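Local coordinates for protein probable fumarate reductase Ifc3 (Shewanella frigidimarina, PDB 1QO8) that catalyses the essentially one-way reduction of fumarate to succinate in vitro, using one FAD and four covalently bound c-type hemes in each subunit, at residues 154-162 and 249-257; 206-217 and 543-554. All blocks are in the same frame, centred on the assembly; numbering follows the deposited sequence.

Contact 1: residues 154-162 and 249-257; sequences PFSGGNSMI and GPEIIDTLR. With FAD (flavin-adenine dinucleotide), chain G.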
loop_
_atom_site.group_PDB
_atom_site.type_symbol
_atom_site.label_atom_id
_atom_site.label_comp_id
_atom_site.label_asym_id
_atom_site.label_seq_id
_atom_site.Cartn_x
_atom_site.Cartn_y
_atom_site.Cartn_z
ATOM N N PRO A 154 26.147 -12.333 1.148
ATOM C CA PRO A 154 27.412 -13.034 1.223
ATOM C C PRO A 154 27.474 -14.344 0.420
ATOM O O PRO A 154 28.449 -14.899 -0.026
ATOM C CB PRO A 154 27.578 -13.340 2.703
ATOM C CG PRO A 154 26.584 -12.537 3.456
ATOM C CD PRO A 154 25.721 -11.784 2.498
ATOM N N PHE A 155 26.291 -14.952 0.246
ATOM C CA PHE A 155 26.196 -16.269 -0.342
ATOM C C PHE A 155 24.819 -16.158 -0.959
ATOM O O PHE A 155 23.931 -15.445 -0.578
ATOM C CB PHE A 155 26.220 -17.529 0.482
ATOM C CG PHE A 155 25.560 -17.452 1.820
ATOM C CD1 PHE A 155 26.243 -16.913 2.898
ATOM C CD2 PHE A 155 24.249 -17.858 1.979
ATOM C CE1 PHE A 155 25.710 -16.835 4.154
ATOM C CE2 PHE A 155 23.668 -17.774 3.258
ATOM C CZ PHE A 155 24.403 -17.295 4.318
ATOM N N SER A 156 24.568 -16.996 -1.930
ATOM C CA SER A 156 23.248 -16.989 -2.458
ATOM C C SER A 156 22.240 -17.980 -1.803
ATOM O O SER A 156 22.608 -18.812 -0.962
ATOM C CB SER A 156 23.307 -17.363 -3.901
ATOM O OG SER A 156 23.756 -18.709 -3.952
ATOM N N GLY A 157 20.979 -17.749 -2.207
ATOM C CA GLY A 157 19.884 -18.586 -1.715
ATOM C C GLY A 157 18.699 -17.907 -1.007
ATOM O O GLY A 157 17.603 -18.499 -1.083
ATOM N N GLY A 158 18.867 -16.772 -0.288
ATOM C CA GLY A 158 17.751 -16.005 0.207
ATOM C C GLY A 158 16.848 -16.882 1.167
ATOM O O GLY A 158 17.343 -17.602 2.052
ATOM N N ASN A 159 15.526 -16.652 1.096
ATOM C CA ASN A 159 14.584 -17.441 1.882
ATOM C C ASN A 159 14.460 -18.847 1.289
ATOM O O ASN A 159 14.121 -19.777 2.036
ATOM C CB ASN A 159 13.178 -16.797 1.971
ATOM C CG ASN A 159 13.137 -15.693 3.019
ATOM O OD1 ASN A 159 13.783 -15.769 4.038
ATOM N ND2 ASN A 159 12.364 -14.595 2.803
ATOM N N SER A 160 14.571 -18.967 -0.033
ATOM C CA SER A 160 14.381 -20.191 -0.734
ATOM C C SER A 160 15.214 -21.330 -0.136
ATOM O O SER A 160 14.618 -22.398 0.058
ATOM C CB SER A 160 14.778 -20.178 -2.234
ATOM O OG SER A 160 13.967 -19.213 -2.917
ATOM N N MET A 161 16.415 -21.065 0.378
ATOM C CA MET A 161 17.313 -22.102 0.798
ATOM C C MET A 161 16.966 -22.594 2.186
ATOM O O MET A 161 17.595 -23.509 2.694
ATOM C CB MET A 161 18.778 -21.520 0.801
ATOM C CG MET A 161 19.075 -20.576 1.921
ATOM S SD MET A 161 20.513 -19.510 1.813
ATOM C CE MET A 161 21.835 -20.783 1.947
ATOM N N ILE A 162 16.104 -21.861 2.927
ATOM C CA ILE A 162 15.744 -22.328 4.268
ATOM C C ILE A 162 14.342 -22.895 4.270
ATOM O O ILE A 162 13.803 -23.055 5.336
ATOM C CB ILE A 162 15.855 -21.268 5.354
ATOM C CG1 ILE A 162 14.995 -20.061 4.930
ATOM C CG2 ILE A 162 17.356 -20.971 5.599
ATOM C CD1 ILE A 162 15.043 -19.015 6.049
ATOM N N GLY A 249 14.450 -26.771 0.467
ATOM C CA GLY A 249 15.123 -25.509 0.272
ATOM C C GLY A 249 16.595 -25.773 -0.143
ATOM O O GLY A 249 17.005 -25.263 -1.173
ATOM N N PRO A 250 17.332 -26.474 0.733
ATOM C CA PRO A 250 18.757 -26.728 0.529
ATOM C C PRO A 250 18.914 -27.609 -0.690
ATOM O O PRO A 250 19.720 -27.289 -1.580
ATOM C CB PRO A 250 19.213 -27.454 1.814
ATOM C CG PRO A 250 18.319 -26.813 2.862
ATOM C CD PRO A 250 16.986 -26.610 2.174
ATOM N N GLU A 251 18.090 -28.650 -0.829
ATOM C CA GLU A 251 18.133 -29.420 -2.070
ATOM C C GLU A 251 18.005 -28.496 -3.278
ATOM O O GLU A 251 18.709 -28.720 -4.275
ATOM C CB GLU A 251 17.055 -30.470 -2.164
ATOM C CG GLU A 251 17.089 -31.440 -3.293
ATOM C CD GLU A 251 18.177 -32.474 -3.284
ATOM O OE1 GLU A 251 19.008 -32.471 -2.342
ATOM O OE2 GLU A 251 18.189 -33.240 -4.293
ATOM N N ILE A 252 16.914 -27.700 -3.302
ATOM C CA ILE A 252 16.654 -26.905 -4.511
ATOM C C ILE A 252 17.749 -25.881 -4.833
ATOM O O ILE A 252 18.129 -25.801 -6.005
ATOM C CB ILE A 252 15.252 -26.293 -4.533
ATOM C CG1 ILE A 252 14.183 -27.375 -4.629
ATOM C CG2 ILE A 252 15.085 -25.365 -5.740
ATOM C CD1 ILE A 252 12.734 -26.930 -4.416
ATOM N N ILE A 253 18.234 -25.110 -3.923
ATOM C CA ILE A 253 19.238 -24.066 -4.069
ATOM C C ILE A 253 20.595 -24.761 -4.252
ATOM O O ILE A 253 21.376 -24.237 -5.030
ATOM C CB ILE A 253 19.344 -23.212 -2.787
ATOM C CG1 ILE A 253 18.167 -22.236 -2.736
ATOM C CG2 ILE A 253 20.668 -22.459 -2.553
ATOM C CD1 ILE A 253 17.911 -21.392 -3.965
ATOM N N ASP A 254 20.856 -25.887 -3.578
ATOM C CA ASP A 254 22.098 -26.639 -3.901
ATOM C C ASP A 254 22.051 -27.030 -5.375
ATOM O O ASP A 254 23.033 -26.847 -6.131
ATOM C CB ASP A 254 22.385 -27.834 -3.004
ATOM C CG ASP A 254 22.817 -27.428 -1.600
ATOM O OD1 ASP A 254 23.037 -26.256 -1.190
ATOM O OD2 ASP A 254 22.998 -28.287 -0.693
ATOM N N THR A 255 20.914 -27.498 -5.886
ATOM C CA THR A 255 20.819 -27.976 -7.246
ATOM C C THR A 255 20.957 -26.828 -8.263
ATOM O O THR A 255 21.591 -26.979 -9.285
ATOM C CB THR A 255 19.474 -28.662 -7.505
ATOM O OG1 THR A 255 19.396 -29.710 -6.557
ATOM C CG2 THR A 255 19.411 -29.240 -8.892
ATOM N N LEU A 256 20.331 -25.678 -7.989
ATOM C CA LEU A 256 20.374 -24.529 -8.860
ATOM C C LEU A 256 21.765 -23.876 -8.787
ATOM O O LEU A 256 22.216 -23.500 -9.849
ATOM C CB LEU A 256 19.254 -23.518 -8.510
ATOM C CG LEU A 256 17.840 -24.028 -8.684
ATOM C CD1 LEU A 256 16.858 -23.206 -7.808
ATOM C CD2 LEU A 256 17.369 -24.078 -10.161
ATOM N N ARG A 257 22.450 -23.803 -7.646
ATOM C CA ARG A 257 23.788 -23.309 -7.594
ATOM C C ARG A 257 24.742 -24.127 -8.504
ATOM O O ARG A 257 25.594 -23.534 -9.198
ATOM C CB ARG A 257 24.453 -23.341 -6.213
ATOM C CG ARG A 257 23.830 -22.412 -5.193
ATOM C CD ARG A 257 24.357 -22.720 -3.796
ATOM N NE ARG A 257 24.049 -21.618 -2.889
ATOM C CZ ARG A 257 24.346 -21.742 -1.610
ATOM N NH1 ARG A 257 24.839 -22.903 -1.140
ATOM N NH2 ARG A 257 24.106 -20.787 -0.744
HETATM P PA FAD G . 14.422 -15.374 -2.126
HETATM O O1A FAD G . 14.727 -16.839 -2.066
HETATM O O2A FAD G . 14.341 -14.633 -0.995
HETATM O O5B FAD G . 15.772 -14.803 -2.692
HETATM C C5B FAD G . 15.936 -13.390 -3.125
HETATM C C4B FAD G . 17.502 -13.143 -3.410
HETATM O O4B FAD G . 17.545 -11.695 -3.839
HETATM C C3B FAD G . 18.327 -13.140 -2.080
HETATM O O3B FAD G . 19.337 -14.031 -1.922
HETATM C C2B FAD G . 18.534 -11.621 -1.733
HETATM O O2B FAD G . 19.762 -11.315 -1.028
HETATM C C1B FAD G . 18.682 -11.084 -3.108
HETATM N N9A FAD G . 18.377 -9.651 -3.205
HETATM C C8A FAD G . 17.418 -8.931 -2.536
HETATM N N7A FAD G . 17.502 -7.651 -2.775
HETATM C C5A FAD G . 18.572 -7.499 -3.653
HETATM C C6A FAD G . 19.233 -6.330 -4.225
HETATM N N6A FAD G . 18.848 -5.100 -4.023
HETATM N N1A FAD G . 20.255 -6.623 -5.067
HETATM C C2A FAD G . 20.754 -7.892 -5.249
HETATM N N3A FAD G . 20.215 -9.024 -4.741
HETATM C C4A FAD G . 19.154 -8.740 -3.939
HETATM N N1 FAD G . 7.133 -21.722 0.450
HETATM C C2 FAD G . 6.752 -22.837 -0.114
HETATM O O2 FAD G . 6.073 -22.973 -1.077
HETATM N N3 FAD G . 7.134 -24.117 0.390
HETATM C C4 FAD G . 7.952 -24.096 1.515
HETATM O O4 FAD G . 8.273 -25.132 2.023
HETATM C C4X FAD G . 8.308 -22.834 2.160
HETATM N N5 FAD G . 9.043 -22.834 3.283
HETATM C C5X FAD G . 9.449 -21.672 3.847
HETATM C C6 FAD G . 10.229 -21.745 5.010
HETATM C C7 FAD G . 10.664 -20.584 5.603
HETATM C C7M FAD G . 11.501 -20.575 6.842
HETATM C C8 FAD G . 10.335 -19.327 4.977
HETATM C C8M FAD G . 10.865 -18.059 5.574
HETATM C C9 FAD G . 9.599 -19.256 3.823
HETATM C C9A FAD G . 9.137 -20.403 3.222
HETATM N N10 FAD G . 8.346 -20.455 2.057
HETATM C C10 FAD G . 7.927 -21.610 1.519
HETATM C "C1'" FAD G . 8.284 -19.263 1.153
HETATM C "C2'" FAD G . 9.246 -19.472 -0.064
HETATM O "O2'" FAD G . 10.404 -20.089 0.593
HETATM C "C3'" FAD G . 9.738 -18.054 -0.445
HETATM O "O3'" FAD G . 8.634 -17.218 -0.817
HETATM C "C4'" FAD G . 10.406 -18.181 -1.855
HETATM O "O4'" FAD G . 11.594 -18.989 -1.599
HETATM C "C5'" FAD G . 10.894 -16.735 -2.228
HETATM O "O5'" FAD G . 11.889 -16.998 -3.404
HETATM P P FAD G . 12.526 -15.850 -4.210
HETATM O O1P FAD G . 13.362 -16.548 -5.258
HETATM O O2P FAD G . 11.440 -15.051 -4.566
HETATM O O3P FAD G . 13.246 -15.096 -3.204
#

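Contact 2: residues 206-217 and 543-554; sequences ILAEQSADGVQW and NAIADTVVFGRI. With FAD (flavin-adenine dinucleotide), chain G.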
loop_
_atom_site.group_PDB
_atom_site.type_symbol
_atom_site.label_atom_id
_atom_site.label_comp_id
_atom_site.label_asym_id
_atom_site.label_seq_id
_atom_site.Cartn_x
_atom_site.Cartn_y
_atom_site.Cartn_z
ATOM N N ILE A 206 -1.502 -20.789 -14.937
ATOM C CA ILE A 206 -0.125 -21.061 -15.339
ATOM C C ILE A 206 0.696 -21.768 -14.267
ATOM O O ILE A 206 1.442 -22.721 -14.582
ATOM C CB ILE A 206 0.580 -19.752 -15.713
ATOM C CG1 ILE A 206 -0.119 -19.288 -17.026
ATOM C CG2 ILE A 206 2.077 -19.879 -15.877
ATOM C CD1 ILE A 206 0.450 -18.048 -17.642
ATOM N N LEU A 207 0.542 -21.290 -13.032
ATOM C CA LEU A 207 1.167 -21.967 -11.907
ATOM C C LEU A 207 0.778 -23.457 -11.926
ATOM O O LEU A 207 1.681 -24.284 -11.998
ATOM C CB LEU A 207 0.813 -21.364 -10.537
ATOM C CG LEU A 207 1.567 -22.027 -9.389
ATOM C CD1 LEU A 207 3.052 -21.793 -9.588
ATOM C CD2 LEU A 207 1.119 -21.494 -8.009
ATOM N N ALA A 208 -0.514 -23.760 -11.935
ATOM C CA ALA A 208 -0.997 -25.127 -11.943
ATOM C C ALA A 208 -0.492 -25.879 -13.175
ATOM O O ALA A 208 0.055 -26.967 -13.062
ATOM C CB ALA A 208 -2.531 -25.232 -11.931
ATOM N N GLU A 209 -0.630 -25.269 -14.346
ATOM C CA GLU A 209 -0.371 -25.960 -15.587
ATOM C C GLU A 209 1.074 -26.361 -15.769
ATOM O O GLU A 209 1.328 -27.347 -16.449
ATOM C CB GLU A 209 -0.788 -25.076 -16.769
ATOM C CG GLU A 209 -2.314 -25.171 -16.935
ATOM C CD GLU A 209 -2.803 -24.210 -18.011
ATOM O OE1 GLU A 209 -2.053 -23.341 -18.476
ATOM O OE2 GLU A 209 -3.992 -24.367 -18.384
ATOM N N GLN A 210 2.025 -25.611 -15.231
ATOM C CA GLN A 210 3.434 -25.764 -15.507
ATOM C C GLN A 210 4.240 -26.285 -14.329
ATOM O O GLN A 210 5.463 -26.327 -14.334
ATOM C CB GLN A 210 3.953 -24.375 -15.952
ATOM C CG GLN A 210 3.625 -24.188 -17.433
ATOM C CD GLN A 210 3.839 -22.787 -17.944
ATOM O OE1 GLN A 210 2.989 -22.268 -18.671
ATOM N NE2 GLN A 210 4.971 -22.133 -17.649
ATOM N N SER A 211 3.584 -26.619 -13.257
ATOM C CA SER A 211 4.147 -27.082 -12.005
ATOM C C SER A 211 4.802 -28.441 -12.176
ATOM O O SER A 211 5.932 -28.522 -11.669
ATOM C CB SER A 211 3.098 -27.088 -10.906
ATOM O OG SER A 211 1.942 -27.866 -11.149
ATOM N N ALA A 212 4.199 -29.422 -12.869
ATOM C CA ALA A 212 4.900 -30.689 -13.096
ATOM C C ALA A 212 6.170 -30.548 -13.915
ATOM O O ALA A 212 7.251 -31.066 -13.634
ATOM C CB ALA A 212 3.973 -31.671 -13.879
ATOM N N ASP A 213 6.095 -29.779 -15.000
ATOM C CA ASP A 213 7.235 -29.376 -15.810
ATOM C C ASP A 213 8.307 -28.716 -14.955
ATOM O O ASP A 213 9.431 -29.125 -15.148
ATOM C CB ASP A 213 6.807 -28.387 -16.895
ATOM C CG ASP A 213 7.473 -28.737 -18.212
ATOM O OD1 ASP A 213 8.112 -29.793 -18.439
ATOM O OD2 ASP A 213 7.249 -27.891 -19.092
ATOM N N GLY A 214 7.971 -27.821 -14.023
ATOM C CA GLY A 214 8.998 -27.300 -13.118
ATOM C C GLY A 214 9.663 -28.352 -12.235
ATOM O O GLY A 214 10.866 -28.219 -12.009
ATOM N N VAL A 215 8.937 -29.325 -11.679
ATOM C CA VAL A 215 9.487 -30.370 -10.836
ATOM C C VAL A 215 10.457 -31.219 -11.690
ATOM O O VAL A 215 11.591 -31.435 -11.293
ATOM C CB VAL A 215 8.411 -31.279 -10.220
ATOM C CG1 VAL A 215 8.988 -32.591 -9.620
ATOM C CG2 VAL A 215 7.615 -30.516 -9.124
ATOM N N GLN A 216 10.003 -31.543 -12.906
ATOM C CA GLN A 216 10.808 -32.204 -13.893
ATOM C C GLN A 216 12.071 -31.469 -14.304
ATOM O O GLN A 216 13.167 -32.051 -14.340
ATOM C CB GLN A 216 9.995 -32.415 -15.171
ATOM C CG GLN A 216 9.090 -33.630 -15.114
ATOM C CD GLN A 216 8.227 -33.610 -16.369
ATOM O OE1 GLN A 216 8.668 -34.072 -17.437
ATOM N NE2 GLN A 216 7.037 -33.063 -16.297
ATOM N N TRP A 217 11.914 -30.179 -14.549
ATOM C CA TRP A 217 13.055 -29.293 -14.748
ATOM C C TRP A 217 14.020 -29.358 -13.602
ATOM O O TRP A 217 15.214 -29.482 -13.803
ATOM C CB TRP A 217 12.512 -27.885 -15.002
ATOM C CG TRP A 217 13.480 -26.762 -14.722
ATOM C CD1 TRP A 217 13.504 -25.889 -13.691
ATOM C CD2 TRP A 217 14.616 -26.446 -15.533
ATOM N NE1 TRP A 217 14.568 -25.000 -13.792
ATOM C CE2 TRP A 217 15.258 -25.327 -14.954
ATOM C CE3 TRP A 217 15.133 -26.990 -16.713
ATOM C CZ2 TRP A 217 16.383 -24.773 -15.517
ATOM C CZ3 TRP A 217 16.251 -26.415 -17.268
ATOM C CH2 TRP A 217 16.897 -25.342 -16.653
ATOM N N ASN A 543 3.189 -23.530 -2.581
ATOM C CA ASN A 543 2.882 -22.776 -3.794
ATOM C C ASN A 543 3.895 -21.688 -4.095
ATOM O O ASN A 543 4.119 -21.359 -5.264
ATOM C CB ASN A 543 1.495 -22.131 -3.562
ATOM C CG ASN A 543 0.415 -23.050 -4.093
ATOM O OD1 ASN A 543 0.728 -24.131 -4.605
ATOM N ND2 ASN A 543 -0.815 -22.611 -4.001
ATOM N N ALA A 544 4.516 -21.127 -3.068
ATOM C CA ALA A 544 5.533 -20.068 -3.342
ATOM C C ALA A 544 6.826 -20.620 -3.917
ATOM O O ALA A 544 7.438 -20.006 -4.805
ATOM C CB ALA A 544 5.895 -19.371 -2.047
ATOM N N ILE A 545 7.267 -21.800 -3.424
ATOM C CA ILE A 545 8.410 -22.475 -4.062
ATOM C C ILE A 545 8.001 -22.768 -5.500
ATOM O O ILE A 545 8.796 -22.512 -6.409
ATOM C CB ILE A 545 8.923 -23.774 -3.377
ATOM C CG1 ILE A 545 9.622 -23.326 -2.121
ATOM C CG2 ILE A 545 9.881 -24.593 -4.259
ATOM C CD1 ILE A 545 10.955 -22.607 -2.457
ATOM N N ALA A 546 6.770 -23.233 -5.748
ATOM C CA ALA A 546 6.405 -23.544 -7.114
ATOM C C ALA A 546 6.368 -22.331 -8.025
ATOM O O ALA A 546 6.681 -22.365 -9.217
ATOM C CB ALA A 546 5.014 -24.196 -7.165
ATOM N N ASP A 547 5.857 -21.235 -7.499
ATOM C CA ASP A 547 5.892 -19.900 -8.111
ATOM C C ASP A 547 7.324 -19.523 -8.478
ATOM O O ASP A 547 7.543 -19.134 -9.608
ATOM C CB ASP A 547 5.310 -18.939 -7.069
ATOM C CG ASP A 547 5.328 -17.471 -7.432
ATOM O OD1 ASP A 547 5.374 -17.078 -8.616
ATOM O OD2 ASP A 547 5.277 -16.669 -6.458
ATOM N N THR A 548 8.337 -19.646 -7.661
ATOM C CA THR A 548 9.708 -19.238 -8.034
ATOM C C THR A 548 10.206 -20.075 -9.204
ATOM O O THR A 548 10.866 -19.519 -10.100
ATOM C CB THR A 548 10.709 -19.324 -6.866
ATOM O OG1 THR A 548 10.848 -20.730 -6.526
ATOM C CG2 THR A 548 10.214 -18.576 -5.639
ATOM N N VAL A 549 9.773 -21.350 -9.308
ATOM C CA VAL A 549 10.240 -22.137 -10.434
ATOM C C VAL A 549 9.471 -21.757 -11.703
ATOM O O VAL A 549 10.017 -21.465 -12.770
ATOM C CB VAL A 549 10.130 -23.662 -10.210
ATOM C CG1 VAL A 549 10.572 -24.405 -11.448
ATOM C CG2 VAL A 549 11.010 -24.037 -9.007
ATOM N N VAL A 550 8.162 -21.814 -11.640
ATOM C CA VAL A 550 7.364 -21.610 -12.834
ATOM C C VAL A 550 7.580 -20.176 -13.378
ATOM O O VAL A 550 7.718 -20.005 -14.585
ATOM C CB VAL A 550 5.896 -21.840 -12.512
ATOM C CG1 VAL A 550 4.971 -21.296 -13.586
ATOM C CG2 VAL A 550 5.590 -23.322 -12.296
ATOM N N PHE A 551 7.484 -19.141 -12.548
ATOM C CA PHE A 551 7.508 -17.791 -13.108
ATOM C C PHE A 551 8.958 -17.351 -13.227
ATOM O O PHE A 551 9.294 -16.429 -13.971
ATOM C CB PHE A 551 6.655 -16.810 -12.277
ATOM C CG PHE A 551 5.186 -16.998 -12.598
ATOM C CD1 PHE A 551 4.652 -16.556 -13.800
ATOM C CD2 PHE A 551 4.370 -17.660 -11.682
ATOM C CE1 PHE A 551 3.327 -16.818 -14.107
ATOM C CE2 PHE A 551 3.033 -17.889 -11.986
ATOM C CZ PHE A 551 2.506 -17.479 -13.196
ATOM N N GLY A 552 9.861 -17.937 -12.417
ATOM C CA GLY A 552 11.292 -17.646 -12.568
ATOM C C GLY A 552 11.708 -18.056 -13.974
ATOM O O GLY A 552 12.427 -17.277 -14.636
ATOM N N ARG A 553 11.172 -19.184 -14.475
ATOM C CA ARG A 553 11.612 -19.692 -15.763
ATOM C C ARG A 553 10.892 -18.856 -16.857
ATOM O O ARG A 553 11.465 -18.623 -17.907
ATOM C CB ARG A 553 11.250 -21.165 -16.018
ATOM C CG ARG A 553 11.867 -22.172 -15.036
ATOM C CD ARG A 553 11.253 -23.557 -15.178
ATOM N NE ARG A 553 11.759 -24.193 -16.412
ATOM C CZ ARG A 553 11.134 -25.235 -16.970
ATOM N NH1 ARG A 553 10.018 -25.796 -16.479
ATOM N NH2 ARG A 553 11.679 -25.779 -18.051
ATOM N N ILE A 554 9.617 -18.493 -16.615
ATOM C CA ILE A 554 8.931 -17.617 -17.575
ATOM C C ILE A 554 9.599 -16.249 -17.650
ATOM O O ILE A 554 9.850 -15.775 -18.794
ATOM C CB ILE A 554 7.434 -17.521 -17.257
ATOM C CG1 ILE A 554 6.714 -18.816 -17.553
ATOM C CG2 ILE A 554 6.797 -16.424 -18.125
ATOM C CD1 ILE A 554 5.349 -18.956 -16.914
HETATM P PA FAD G . 14.422 -15.374 -2.126
HETATM O O1A FAD G . 14.727 -16.839 -2.066
HETATM O O2A FAD G . 14.341 -14.633 -0.995
HETATM O O5B FAD G . 15.772 -14.803 -2.692
HETATM C C5B FAD G . 15.936 -13.390 -3.125
HETATM C C4B FAD G . 17.502 -13.143 -3.410
HETATM O O4B FAD G . 17.545 -11.695 -3.839
HETATM C C3B FAD G . 18.327 -13.140 -2.080
HETATM O O3B FAD G . 19.337 -14.031 -1.922
HETATM C C2B FAD G . 18.534 -11.621 -1.733
HETATM O O2B FAD G . 19.762 -11.315 -1.028
HETATM C C1B FAD G . 18.682 -11.084 -3.108
HETATM N N9A FAD G . 18.377 -9.651 -3.205
HETATM C C8A FAD G . 17.418 -8.931 -2.536
HETATM N N7A FAD G . 17.502 -7.651 -2.775
HETATM C C5A FAD G . 18.572 -7.499 -3.653
HETATM C C6A FAD G . 19.233 -6.330 -4.225
HETATM N N6A FAD G . 18.848 -5.100 -4.023
HETATM N N1A FAD G . 20.255 -6.623 -5.067
HETATM C C2A FAD G . 20.754 -7.892 -5.249
HETATM N N3A FAD G . 20.215 -9.024 -4.741
HETATM C C4A FAD G . 19.154 -8.740 -3.939
HETATM N N1 FAD G . 7.133 -21.722 0.450
HETATM C C2 FAD G . 6.752 -22.837 -0.114
HETATM O O2 FAD G . 6.073 -22.973 -1.077
HETATM N N3 FAD G . 7.134 -24.117 0.390
HETATM C C4 FAD G . 7.952 -24.096 1.515
HETATM O O4 FAD G . 8.273 -25.132 2.023
HETATM C C4X FAD G . 8.308 -22.834 2.160
HETATM N N5 FAD G . 9.043 -22.834 3.283
HETATM C C5X FAD G . 9.449 -21.672 3.847
HETATM C C6 FAD G . 10.229 -21.745 5.010
HETATM C C7 FAD G . 10.664 -20.584 5.603
HETATM C C7M FAD G . 11.501 -20.575 6.842
HETATM C C8 FAD G . 10.335 -19.327 4.977
HETATM C C8M FAD G . 10.865 -18.059 5.574
HETATM C C9 FAD G . 9.599 -19.256 3.823
HETATM C C9A FAD G . 9.137 -20.403 3.222
HETATM N N10 FAD G . 8.346 -20.455 2.057
HETATM C C10 FAD G . 7.927 -21.610 1.519
HETATM C "C1'" FAD G . 8.284 -19.263 1.153
HETATM C "C2'" FAD G . 9.246 -19.472 -0.064
HETATM O "O2'" FAD G . 10.404 -20.089 0.593
HETATM C "C3'" FAD G . 9.738 -18.054 -0.445
HETATM O "O3'" FAD G . 8.634 -17.218 -0.817
HETATM C "C4'" FAD G . 10.406 -18.181 -1.855
HETATM O "O4'" FAD G . 11.594 -18.989 -1.599
HETATM C "C5'" FAD G . 10.894 -16.735 -2.228
HETATM O "O5'" FAD G . 11.889 -16.998 -3.404
HETATM P P FAD G . 12.526 -15.850 -4.210
HETATM O O1P FAD G . 13.362 -16.548 -5.258
HETATM O O2P FAD G . 11.440 -15.051 -4.566
HETATM O O3P FAD G . 13.246 -15.096 -3.204
HETATM O O HOH W 1 7.388 -22.168 -16.181
HETATM O O HOH W 2 7.806 -24.692 -14.787
#

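Contact 1: residues 154-162 and 249-257
The glycine-rich loop that holds the adenosine-side phosphate of FAD, residues 154-162, is backed by helix 248-262, and Arg257, Ile253 and Gly249 of that helix meet it at successive turns. Arg257 reaches out with its chain extended from CG to NE and grips Ser156 twice. Its NH2 donates to Ser156 O at 2.5 Å, a length so short that its exact value is doubtful, while NE donates to Ser156 OG at 3.1 Å, the hydroxyl tilted 17° out of the guanidinium plane. With OG between the backbone N and the carbonyl carbon (chi1 66°), the hydroxyl stays near the carbonyl O and within reach of NE. Arg257 NH2 also lies 3.5 Å from Met161 CE. One turn back, Ile253 presses CG1 against Met161 CB (3.7 Å) and rests CD1 on Ser160 CB, a branched apolar side chain packed between helix and loop. Glycine suits position 249, where a side chain would run into Ser160 O; bare, Gly249 CA comes to 3.2 Å from Ser160 O. Gly157 likewise has backbone angles that call for glycine. On the loop's cofactor side, Asn159 N and Ser160 N each donate to a phosphate oxygen, O2A and O1A of FAD, and Ser160 OG bonds to O1A (2.6 Å) and to O4'. Amides and a hydroxyl turned onto one phosphate of the pyrophosphate are typical of the dinucleotide-binding fold of FAD-dependent oxidoreductases.

Contact 2: residues 206-217 and 543-554
Arg553 lays its guanidinium flat on the indole of Trp217 where two helices of the flavoprotein region, 201-220 and 543-563, meet almost perpendicularly (88°) in a knobs-into-holes crossing, their axes 9.1 Å apart. The planes are only 3° from parallel, with NE over the ring face 3.5 Å from Trp217 CG. This is a stacked cation-pi pair, its charge off-centre over the five-membered ring, and Arg553 CD adds a CH-pi contact to the same ring. A bend at chi3 (74°) turns the guanidinium back along the indole. With an alanine here, this face of Trp217 would probably lose its cover, and the water held by Gln210 O would lose the NH1 that donates to it.

At the crossing itself, Leu207 is one knob, entering the hole formed by Asn543, Ala546, Asp547 and Val550, its CD1 3.9 Å from Ala546 CB; Val550 returns the fit among Ile206, Leu207, Gln210 and Ser211. Gly214 permits the close approach, since a side chain there would collide with Val549 CG1, now 3.7 Å from Gly214 CA. Toward the N-terminal end of segment 206-217, Ile206 CG2 touches both Phe551 CZ and Ile554 CD1, each at 3.6 Å.

Farther out, Asn135 of helix 131-143 accepts from Trp217 NE1 and so fixes the indole's edge, while Asn168 ND2 is hydrogen-bonded to Asn543 OD1. On its other side the second helix meets the flavin: Ile545 N donates almost straight to FAD O2. Gln210, partly exposed, can use its amide for water: NE2 donates to a water that in turn donates to Val550 O, 2.7 Å away.

Both contacts are largely buried and flank the same FAD, contact 1 at its pyrophosphate and contact 2 at the pyrimidine edge of the flavin; they meet directly where Ile252 CD1 packs 3.7 Å from Ile545 CG2. Their chemistry follows their place. Contact 1 pairs an irregular loop with a helix and relies on direct hydrogen bonds from an arginine to loop oxygens. Contact 2 joins two helices through interlocking apolar side chains, its arginine stacking on an indole and its polar bridges running through water where the helices are partly exposed. Helix 131-143 touches both: Phe134 lies against Ser156 and Arg257, and Asn135 against Val549 and Arg553.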